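Local coordinates for chitin oligosaccahride binding protein NagB1 (Paenibacillus sp. FPU-7, PDB 7EHP), which binds the chitin oligosaccharides N,N'-diacetylchitobiose and N,N',N''-triacetylchitotriose, probably as the extracellular solute-binding component of a bacterial sugar importer, at residues A[138-143]-A[265-270]; A[146-151]-A[213-218]; A[286-291]-A[302-307]; A[311-316]-A[323-328]. One frame throughout, in Å; residues are numbered along the deposited sequence.

Contact 1. Residues A[138-143]-A[265-270]; sequences RRWEDL and FSFPDV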
# COMPACT_ATOMS: atom_id res chain seq x y z
N ARG A 138 -2.29 23.17 -0.82
CA ARG A 138 -3.40 22.62 -0.05
C ARG A 138 -4.66 22.41 -0.87
O ARG A 138 -5.57 21.71 -0.42
CB ARG A 138 -3.72 23.50 1.16
CG ARG A 138 -3.01 23.03 2.43
CD ARG A 138 -2.94 21.48 2.53
NE ARG A 138 -4.03 20.89 3.31
CZ ARG A 138 -5.22 20.54 2.84
NH1 ARG A 138 -5.50 20.69 1.56
NH2 ARG A 138 -6.14 20.03 3.64
N ARG A 139 -4.75 22.97 -2.07
CA ARG A 139 -5.92 22.74 -2.91
C ARG A 139 -5.45 22.55 -4.34
O ARG A 139 -4.28 22.76 -4.65
CB ARG A 139 -6.92 23.89 -2.78
CG ARG A 139 -7.58 23.96 -1.41
CD ARG A 139 -8.85 24.78 -1.46
NE ARG A 139 -8.58 26.14 -1.90
CZ ARG A 139 -9.45 26.93 -2.52
NH1 ARG A 139 -10.69 26.52 -2.76
NH2 ARG A 139 -9.08 28.13 -2.90
N TRP A 140 -6.38 22.17 -5.23
CA TRP A 140 -6.02 21.82 -6.60
C TRP A 140 -5.29 22.96 -7.31
O TRP A 140 -4.25 22.75 -7.95
CB TRP A 140 -7.26 21.40 -7.40
CG TRP A 140 -6.94 20.96 -8.80
CD1 TRP A 140 -7.03 21.71 -9.95
CD2 TRP A 140 -6.48 19.67 -9.21
NE1 TRP A 140 -6.65 20.97 -11.03
CE2 TRP A 140 -6.31 19.71 -10.61
CE3 TRP A 140 -6.19 18.48 -8.53
CZ2 TRP A 140 -5.87 18.61 -11.34
CZ3 TRP A 140 -5.75 17.39 -9.25
CH2 TRP A 140 -5.61 17.46 -10.65
N GLU A 141 -5.82 24.18 -7.21
CA GLU A 141 -5.23 25.27 -7.97
C GLU A 141 -3.82 25.59 -7.47
O GLU A 141 -2.98 26.04 -8.26
CB GLU A 141 -6.13 26.50 -7.93
CG GLU A 141 -7.39 26.35 -8.78
CD GLU A 141 -7.10 25.98 -10.24
OE1 GLU A 141 -6.22 26.62 -10.86
OE2 GLU A 141 -7.76 25.04 -10.77
N ASP A 142 -3.55 25.37 -6.18
CA ASP A 142 -2.17 25.46 -5.70
C ASP A 142 -1.30 24.40 -6.37
O ASP A 142 -0.18 24.69 -6.81
CB ASP A 142 -2.10 25.28 -4.17
CG ASP A 142 -3.05 26.19 -3.40
OD1 ASP A 142 -3.03 27.42 -3.64
OD2 ASP A 142 -3.79 25.68 -2.52
N LEU A 143 -1.79 23.17 -6.43
CA LEU A 143 -1.02 22.07 -7.01
C LEU A 143 -0.63 22.38 -8.45
O LEU A 143 0.52 22.15 -8.86
CB LEU A 143 -1.82 20.77 -6.95
CG LEU A 143 -1.16 19.47 -7.40
CD1 LEU A 143 0.23 19.30 -6.79
CD2 LEU A 143 -2.05 18.28 -7.04
N PHE A 265 3.02 15.52 2.42
CA PHE A 265 1.74 16.15 2.74
C PHE A 265 0.59 15.36 2.13
O PHE A 265 0.75 14.66 1.13
CB PHE A 265 1.70 17.63 2.28
CG PHE A 265 1.99 17.84 0.82
CD1 PHE A 265 0.99 17.73 -0.13
CD2 PHE A 265 3.27 18.17 0.40
CE1 PHE A 265 1.26 17.93 -1.48
CE2 PHE A 265 3.54 18.37 -0.95
CZ PHE A 265 2.54 18.26 -1.89
N SER A 266 -0.58 15.48 2.76
CA SER A 266 -1.79 14.90 2.19
C SER A 266 -2.12 15.57 0.87
O SER A 266 -1.82 16.75 0.65
CB SER A 266 -2.94 15.04 3.18
OG SER A 266 -4.15 14.56 2.62
N PHE A 267 -2.73 14.80 -0.04
CA PHE A 267 -3.01 15.30 -1.38
C PHE A 267 -3.93 16.52 -1.30
O PHE A 267 -4.88 16.53 -0.52
CB PHE A 267 -3.68 14.21 -2.22
CG PHE A 267 -3.74 14.53 -3.66
CD1 PHE A 267 -2.64 14.30 -4.49
CD2 PHE A 267 -4.88 15.13 -4.20
CE1 PHE A 267 -2.70 14.63 -5.84
CE2 PHE A 267 -4.94 15.46 -5.54
CZ PHE A 267 -3.85 15.23 -6.37
N PRO A 268 -3.68 17.55 -2.12
CA PRO A 268 -4.54 18.74 -2.08
C PRO A 268 -6.03 18.43 -2.18
O PRO A 268 -6.45 17.45 -2.80
CB PRO A 268 -4.06 19.55 -3.30
CG PRO A 268 -2.62 19.17 -3.43
CD PRO A 268 -2.58 17.71 -3.08
N ASP A 269 -6.83 19.27 -1.53
CA ASP A 269 -8.27 19.19 -1.67
C ASP A 269 -8.69 19.68 -3.05
O ASP A 269 -7.96 20.43 -3.70
CB ASP A 269 -8.95 20.01 -0.58
CG ASP A 269 -8.94 19.30 0.76
OD1 ASP A 269 -8.66 18.08 0.78
OD2 ASP A 269 -9.21 19.97 1.78
N VAL A 270 -9.86 19.24 -3.51
CA VAL A 270 -10.37 19.59 -4.83
C VAL A 270 -11.79 20.15 -4.80
O VAL A 270 -12.34 20.46 -5.86
CB VAL A 270 -10.30 18.40 -5.81
CG1 VAL A 270 -8.91 17.76 -5.80
CG2 VAL A 270 -11.38 17.40 -5.50
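Trp140 meets the 265-270 loop at three places along its side chain. Its CB lies 3.9 Å from the carbonyl O of Asp269. Its CG stands anti to the backbone N (chi1 -177°). The six-membered half of the indole then takes over: CE3 meets CG1 of Val270 at 3.9 Å. Further out, CZ3 comes to the edge of the Phe267 ring, 4.1 Å from its CZ. The indole also has a cation-pi partner in Arg206. Leu143 crosses Phe267 and Pro268 at about a right angle. Its CD2 is 3.6 Å from Phe267 CZ and also touches Pro268 CG.

The backbones join in a single bridge of Arg139 with Asp269. Asp269 N gives a fairly straight hydrogen bond of 3.0 Å to Arg138 O (158° at the hydrogen). Trp140 N returns a weak bond to Asp269 O. Asp142 OD2 accepts from the N of Arg139, the N-cap residue, with its anti lone pair. Asp269 OD1 is held by Gly276 N. Asp269 OD2 makes a long salt bridge with Arg138 NH2, doubtful because Arg138 has two conformers. Backbone bonds and apolar contacts therefore probably carry this junction between the start of helix 140-152 and the loop after strand 262-265 more than charge does.

Contact 2. Residues A[146-151]-A[213-218]; sequences VAAKAK and KGYLQE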
# COMPACT_ATOMS: atom_id res chain seq x y z
N VAL A 146 2.28 24.79 -8.46
CA VAL A 146 3.51 24.10 -8.06
C VAL A 146 4.04 23.26 -9.22
O VAL A 146 5.22 23.33 -9.57
CB VAL A 146 3.25 23.24 -6.81
CG1 VAL A 146 4.40 22.26 -6.57
CG2 VAL A 146 3.03 24.13 -5.61
N ALA A 147 3.15 22.48 -9.84
CA ALA A 147 3.55 21.58 -10.92
C ALA A 147 4.04 22.36 -12.13
O ALA A 147 5.05 21.98 -12.75
CB ALA A 147 2.36 20.69 -11.30
N ALA A 148 3.34 23.45 -12.49
CA ALA A 148 3.76 24.28 -13.62
C ALA A 148 5.13 24.92 -13.38
O ALA A 148 5.97 24.95 -14.29
CB ALA A 148 2.72 25.37 -13.88
N LYS A 149 5.37 25.43 -12.17
CA LYS A 149 6.68 26.00 -11.84
C LYS A 149 7.76 24.92 -11.79
O LYS A 149 8.87 25.14 -12.28
CB LYS A 149 6.62 26.75 -10.51
CG LYS A 149 5.66 27.94 -10.53
CD LYS A 149 5.84 28.86 -9.34
CE LYS A 149 5.01 30.13 -9.53
NZ LYS A 149 4.53 30.67 -8.23
N ALA A 150 7.45 23.77 -11.20
CA ALA A 150 8.42 22.68 -11.17
C ALA A 150 8.85 22.32 -12.58
O ALA A 150 10.05 22.21 -12.87
CB ALA A 150 7.84 21.46 -10.45
N LYS A 151 7.87 22.13 -13.47
CA LYS A 151 8.18 21.74 -14.85
C LYS A 151 8.94 22.85 -15.57
O LYS A 151 9.87 22.57 -16.33
CB LYS A 151 6.89 21.42 -15.59
CG LYS A 151 7.06 20.47 -16.76
CD LYS A 151 5.68 20.07 -17.28
CE LYS A 151 5.80 19.24 -18.54
NZ LYS A 151 6.65 18.04 -18.30
N LYS A 213 -0.84 17.32 -19.14
CA LYS A 213 0.08 18.42 -18.91
C LYS A 213 1.51 17.95 -18.67
O LYS A 213 2.41 18.79 -18.57
CB LYS A 213 -0.39 19.25 -17.71
CG LYS A 213 -1.50 20.22 -18.08
CD LYS A 213 -2.09 20.86 -16.84
CE LYS A 213 -3.27 21.74 -17.19
NZ LYS A 213 -2.92 22.75 -18.24
N GLY A 214 1.73 16.63 -18.59
CA GLY A 214 3.06 16.15 -18.27
C GLY A 214 3.46 16.37 -16.83
O GLY A 214 4.65 16.46 -16.53
N TYR A 215 2.48 16.50 -15.93
CA TYR A 215 2.79 16.64 -14.51
C TYR A 215 3.06 15.28 -13.86
O TYR A 215 3.90 15.17 -12.97
CB TYR A 215 1.63 17.35 -13.80
CG TYR A 215 1.46 18.79 -14.22
CD1 TYR A 215 2.40 19.42 -15.01
CD2 TYR A 215 0.35 19.53 -13.81
CE1 TYR A 215 2.26 20.74 -15.39
CE2 TYR A 215 0.20 20.85 -14.18
CZ TYR A 215 1.17 21.45 -14.97
OH TYR A 215 1.03 22.76 -15.35
N LEU A 216 2.33 14.26 -14.27
CA LEU A 216 2.76 12.89 -14.04
C LEU A 216 3.86 12.57 -15.04
O LEU A 216 3.71 12.85 -16.23
CB LEU A 216 1.58 11.93 -14.21
CG LEU A 216 0.67 11.88 -12.99
CD1 LEU A 216 -0.68 11.24 -13.33
CD2 LEU A 216 1.36 11.10 -11.86
N GLN A 217 4.96 12.02 -14.55
CA GLN A 217 6.16 11.82 -15.36
C GLN A 217 5.88 11.14 -16.69
O GLN A 217 5.32 10.04 -16.74
CB GLN A 217 7.16 11.00 -14.56
CG GLN A 217 8.38 10.59 -15.34
CD GLN A 217 9.55 10.34 -14.44
OE1 GLN A 217 9.38 9.95 -13.28
NE2 GLN A 217 10.75 10.57 -14.95
N GLU A 218 6.29 11.79 -17.77
CA GLU A 218 6.08 11.24 -19.10
C GLU A 218 6.98 10.04 -19.36
O GLU A 218 8.08 9.94 -18.82
CB GLU A 218 6.33 12.31 -20.16
CG GLU A 218 5.34 13.44 -20.13
CD GLU A 218 5.76 14.56 -21.05
OE1 GLU A 218 6.31 15.57 -20.55
OE2 GLU A 218 5.57 14.40 -22.27
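The Tyr215 ring is covered on both faces, by Ala147 CB on one and by Lys213 CB on the other. Ala147 CB stands 3.5 Å from the ring centroid, a CH-pi contact, and lies nearest CD2. Lys213 CB sits over the centre of the opposite face. At the ring edge, in plane, Lys151 CD approaches CE1 at 4.0 Å. The hydroxyl end reaches the helix as well, with OH 3.4 Å from Ala148 CB.

Lys151 carries the polar half of the contact. Its chain runs extended past the tyrosine and bends only at the end, where chi4 of 57° places NZ. CE passes 3.4 Å from Lys213 O. NZ gives a 3.1 Å hydrogen bond to Gly214 O, tilted 34° from the carbonyl plane. NZ also makes a weak 3.4 Å bond, part of a salt bridge, to Glu218 OE1. The two side chains cross at about a right angle. Gly214, just past helix 198-213, has positive phi and completes a Schellman motif.

An alanine in place of Tyr215 would probably open a gap between Ala147 CB and Lys213 CB and take from the Lys151 chain the ring edge it runs past.

Helix 140-152 is thus joined to the end of helix 198-213. Met144 and Leu210, one from each helix, also touch Tyr215. Strand 156-159 lies alongside: Pro157 touches Ala147 and Tyr215, and the Phe158 backbone bonds to Tyr215 and Gln217.

Contact 3. Residues A[286-291]-A[302-307]; sequences YGFSAS and EFIKIM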
# COMPACT_ATOMS: atom_id res chain seq x y z
N TYR A 286 0.81 -10.69 7.70
CA TYR A 286 1.02 -12.12 7.46
C TYR A 286 -0.22 -12.92 7.82
O TYR A 286 -0.94 -12.60 8.77
CB TYR A 286 2.24 -12.62 8.27
CG TYR A 286 3.48 -12.05 7.66
CD1 TYR A 286 4.08 -12.66 6.56
CD2 TYR A 286 4.02 -10.86 8.11
CE1 TYR A 286 5.21 -12.11 5.96
CE2 TYR A 286 5.15 -10.29 7.51
CZ TYR A 286 5.74 -10.92 6.44
OH TYR A 286 6.85 -10.36 5.84
N GLY A 287 -0.48 -13.96 7.03
CA GLY A 287 -1.49 -14.94 7.33
C GLY A 287 -0.82 -16.28 7.56
O GLY A 287 0.38 -16.45 7.33
N PHE A 288 -1.62 -17.25 7.98
CA PHE A 288 -1.05 -18.54 8.34
C PHE A 288 -1.92 -19.65 7.76
O PHE A 288 -3.15 -19.57 7.80
CB PHE A 288 -0.93 -18.64 9.88
CG PHE A 288 -0.08 -17.54 10.45
CD1 PHE A 288 1.29 -17.68 10.52
CD2 PHE A 288 -0.65 -16.33 10.83
CE1 PHE A 288 2.09 -16.66 10.99
CE2 PHE A 288 0.14 -15.31 11.31
CZ PHE A 288 1.51 -15.47 11.38
N SER A 289 -1.26 -20.66 7.18
CA SER A 289 -2.00 -21.75 6.57
C SER A 289 -2.92 -22.42 7.57
O SER A 289 -2.58 -22.60 8.75
CB SER A 289 -1.05 -22.79 5.99
OG SER A 289 -1.77 -23.82 5.33
N ALA A 290 -4.11 -22.80 7.10
CA ALA A 290 -4.99 -23.62 7.92
C ALA A 290 -4.39 -24.99 8.20
O ALA A 290 -4.73 -25.61 9.21
CB ALA A 290 -6.35 -23.76 7.25
N SER A 291 -3.48 -25.46 7.34
CA SER A 291 -2.87 -26.79 7.44
C SER A 291 -1.53 -26.70 8.16
O SER A 291 -0.46 -26.76 7.55
CB SER A 291 -2.70 -27.40 6.06
OG SER A 291 -3.95 -27.61 5.44
N GLU A 302 5.63 -18.73 17.36
CA GLU A 302 6.89 -18.01 17.58
C GLU A 302 7.02 -16.83 16.63
O GLU A 302 7.43 -15.74 17.04
CB GLU A 302 8.07 -18.96 17.41
CG GLU A 302 8.33 -19.89 18.57
CD GLU A 302 8.35 -19.15 19.91
OE1 GLU A 302 9.13 -18.17 20.04
OE2 GLU A 302 7.62 -19.58 20.84
N PHE A 303 6.68 -17.03 15.36
CA PHE A 303 6.74 -15.91 14.42
C PHE A 303 5.87 -14.76 14.90
O PHE A 303 6.31 -13.60 14.94
CB PHE A 303 6.31 -16.35 13.03
CG PHE A 303 6.24 -15.21 12.04
CD1 PHE A 303 7.38 -14.80 11.37
CD2 PHE A 303 5.04 -14.51 11.83
CE1 PHE A 303 7.34 -13.73 10.46
CE2 PHE A 303 4.99 -13.42 10.95
CZ PHE A 303 6.15 -13.04 10.26
N ILE A 304 4.64 -15.06 15.30
CA ILE A 304 3.74 -14.03 15.80
C ILE A 304 4.34 -13.34 17.02
O ILE A 304 4.34 -12.10 17.12
CB ILE A 304 2.36 -14.63 16.10
CG1 ILE A 304 1.69 -15.04 14.80
CG2 ILE A 304 1.51 -13.64 16.87
CD1 ILE A 304 0.40 -15.80 15.00
N LYS A 305 4.87 -14.12 17.95
CA LYS A 305 5.40 -13.54 19.18
C LYS A 305 6.57 -12.61 18.90
O LYS A 305 6.71 -11.57 19.56
CB LYS A 305 5.81 -14.66 20.15
CG LYS A 305 6.12 -14.15 21.53
CD LYS A 305 6.22 -15.28 22.53
CE LYS A 305 6.95 -14.80 23.78
NZ LYS A 305 7.32 -15.90 24.70
N ILE A 306 7.40 -12.94 17.92
CA ILE A 306 8.57 -12.11 17.64
C ILE A 306 8.19 -10.93 16.74
O ILE A 306 8.48 -9.77 17.06
CB ILE A 306 9.69 -12.97 17.03
CG1 ILE A 306 10.08 -14.08 18.02
CG2 ILE A 306 10.90 -12.13 16.68
CD1 ILE A 306 10.58 -15.36 17.37
N MET A 307 7.52 -11.19 15.61
CA MET A 307 7.22 -10.11 14.67
C MET A 307 6.30 -9.06 15.30
O MET A 307 6.53 -7.85 15.18
CB MET A 307 6.58 -10.68 13.40
CG MET A 307 6.06 -9.63 12.39
SD MET A 307 7.36 -8.58 11.71
CE MET A 307 7.82 -9.49 10.25
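Tyr286, Phe288 and Phe303 form an aromatic cluster between the end of strand 277-288 and helix 294-307, which follows it in the chain. The helix runs back nearly antiparallel to the strand, at 161°, and the axes of strand 286-288 and helix 302-307 approach to 10.9 Å.

Phe303 and Tyr286 make a T-shaped pair. The edge of Phe303 points at a face of Tyr286, with planes at 74° and centroids 5.1 Å apart. Phe303 CZ sits above the rim of that face, 3.7 Å from Tyr286 CD2. The first torsion of Phe303 (chi1 175°) turns its CG anti to the backbone N. Phe303 CD2 then meets the edge of the Phe288 ring, 3.7 Å from CZ. Ile304 reaches the same tip: its CG1 is 3.5 Å from Phe288 CZ, and CD1 touches CE2. Met307 adds its CE, 3.9 Å from Tyr286 CE2, and its CB lies over a face of Phe303, offset toward the rim. Met28 of helix 15-31 also touches Phe303.

All five touching residues are buried. The side chain of Tyr286 lies about 7 Å from a bound NAG. Contacts across it are apolar, so the helix is probably held to the sheet by the fit of rings and aliphatic carbons.

Contact 4. Residues A[311-316]-A[323-328]; sequences EMQKRQ and LPAMKL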
# COMPACT_ATOMS: atom_id res chain seq x y z
N GLU A 311 9.45 -4.54 20.20
CA GLU A 311 10.82 -4.53 19.72
C GLU A 311 10.87 -4.47 18.19
O GLU A 311 11.59 -3.65 17.60
CB GLU A 311 11.58 -5.77 20.21
CG GLU A 311 12.89 -5.99 19.45
CD GLU A 311 13.55 -7.33 19.72
OE1 GLU A 311 12.93 -8.21 20.35
OE2 GLU A 311 14.70 -7.51 19.27
N MET A 312 10.11 -5.33 17.52
CA MET A 312 10.25 -5.35 16.07
C MET A 312 9.50 -4.19 15.43
O MET A 312 9.97 -3.61 14.45
CB MET A 312 9.78 -6.70 15.52
CG MET A 312 10.72 -7.86 15.85
SD MET A 312 12.36 -7.62 15.14
CE MET A 312 13.39 -8.77 16.08
N GLN A 313 8.34 -3.82 15.99
CA GLN A 313 7.61 -2.65 15.52
C GLN A 313 8.46 -1.39 15.60
O GLN A 313 8.49 -0.58 14.65
CB GLN A 313 6.33 -2.47 16.34
CG GLN A 313 5.28 -3.51 16.05
CD GLN A 313 4.51 -3.23 14.77
OE1 GLN A 313 3.61 -2.38 14.75
NE2 GLN A 313 4.85 -3.94 13.70
N LYS A 314 9.16 -1.19 16.72
CA LYS A 314 10.04 -0.02 16.84
C LYS A 314 11.22 -0.12 15.87
O LYS A 314 11.62 0.89 15.27
CB LYS A 314 10.57 0.12 18.26
CG LYS A 314 9.62 0.79 19.24
CD LYS A 314 10.22 0.79 20.64
CE LYS A 314 9.58 1.84 21.53
NZ LYS A 314 9.85 1.55 22.96
N ARG A 315 11.79 -1.32 15.73
CA ARG A 315 12.95 -1.49 14.87
C ARG A 315 12.64 -1.07 13.43
O ARG A 315 13.39 -0.30 12.82
CB ARG A 315 13.42 -2.95 14.93
CG ARG A 315 14.51 -3.29 13.93
CD ARG A 315 15.18 -4.62 14.25
NE ARG A 315 16.06 -5.06 13.16
CZ ARG A 315 16.65 -6.25 13.10
NH1 ARG A 315 16.47 -7.13 14.09
NH2 ARG A 315 17.42 -6.57 12.07
N GLN A 316 11.53 -1.56 12.88
CA GLN A 316 11.22 -1.25 11.49
C GLN A 316 10.83 0.21 11.34
O GLN A 316 11.02 0.79 10.26
CB GLN A 316 10.12 -2.17 10.97
CG GLN A 316 8.79 -1.97 11.68
CD GLN A 316 7.67 -2.75 11.04
OE1 GLN A 316 7.92 -3.77 10.38
NE2 GLN A 316 6.43 -2.29 11.23
N LEU A 323 5.44 2.66 9.62
CA LEU A 323 4.59 3.08 10.72
C LEU A 323 3.97 1.88 11.43
O LEU A 323 3.52 0.93 10.78
CB LEU A 323 3.51 4.03 10.20
CG LEU A 323 4.09 5.21 9.43
CD1 LEU A 323 2.98 6.05 8.79
CD2 LEU A 323 4.98 6.08 10.31
N PRO A 324 3.90 1.90 12.76
CA PRO A 324 3.50 0.70 13.50
C PRO A 324 2.03 0.38 13.29
O PRO A 324 1.18 1.27 13.21
CB PRO A 324 3.77 1.09 14.96
CG PRO A 324 3.63 2.57 14.97
CD PRO A 324 4.27 3.00 13.67
N ALA A 325 1.74 -0.92 13.24
CA ALA A 325 0.36 -1.37 13.28
C ALA A 325 -0.14 -1.61 14.70
O ALA A 325 -1.35 -1.71 14.90
CB ALA A 325 0.20 -2.65 12.46
N MET A 326 0.75 -1.69 15.70
CA MET A 326 0.35 -1.93 17.09
C MET A 326 0.53 -0.69 17.96
O MET A 326 1.14 0.31 17.56
CB MET A 326 1.11 -3.13 17.69
CG MET A 326 1.33 -4.31 16.73
SD MET A 326 2.47 -5.60 17.29
CE MET A 326 1.47 -6.50 18.44
N LYS A 327 -0.04 -0.75 19.16
CA LYS A 327 0.11 0.33 20.13
C LYS A 327 1.51 0.28 20.74
O LYS A 327 1.95 -0.77 21.21
CB LYS A 327 -0.95 0.23 21.23
CG LYS A 327 -2.39 0.15 20.72
CD LYS A 327 -3.35 0.94 21.61
CE LYS A 327 -4.83 0.75 21.22
NZ LYS A 327 -5.39 -0.58 21.61
N LEU A 328 2.21 1.42 20.74
CA LEU A 328 3.59 1.53 21.20
C LEU A 328 3.70 2.36 22.47
O LEU A 328 2.87 3.24 22.73
CB LEU A 328 4.48 2.14 20.12
CG LEU A 328 5.18 1.18 19.15
CD1 LEU A 328 4.18 0.29 18.45
CD2 LEU A 328 5.96 1.97 18.14
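Gln313 OE1 is gripped by two successive backbone N-H groups, those of Ala325 and Met326. The Ala325 bond is short, 2.8 Å, but weak because it is bent to 127°. The Met326 bond is 3.1 Å long and straighter, at 150°, with its N tilted from the carbonyl plane. Pro324 CA also comes within 3.3 Å of the same oxygen. The other end of the amide, NE2, donates to Thr115 O, so both polar atoms of this buried side chain have partners.

The Gln313 chain bends at chi2 (-79°), which places CD. Met326 crosses it at about a right angle, with SD 3.7 Å from Gln313 CG. Leu328 spans two residues of the helix. Its CD1 is 4.1 Å from Gln313 CB, and its CD2 meets Lys314 CG at 4.0 Å. Lys314 NZ pairs with Glu310.

A leucine in place of Gln313 would probably leave the Ala325 and Met326 N-H groups without this acceptor and take the Gln313 NE2 donor from Thr115 O.

Gln316 NE2 also donates to Thr115 O, and the Gln316 side chain lies about 6 Å from a bound NAG. Thr115 belongs to strand 109-125, with which strand 323-324 pairs antiparallel. Helix 310-320 is thereby tied to the sheet. Met20 of helix 15-31 touches Met312 and Gln316, while helix 336-344 packs on Leu323.

From the N terminus, contact 1 opens first and closes a long loop, joining the start of helix 140-152 to the loop after strand 262-265. Contact 2 is nested inside that large loop. It uses the same helix further along and closes on the loop that follows helix 198-213. Contacts 3 and 4 follow in series, each closing a short local loop: strand to helix, then helix to strand. Helices 294-307 and 310-320 are consecutive, and they touch where Ile306 and Met307 meet Met312. Contacts 1 and 2 lie across the chain's centre from contact 3, with about 41 Å between the centres of contacts 1 and 3.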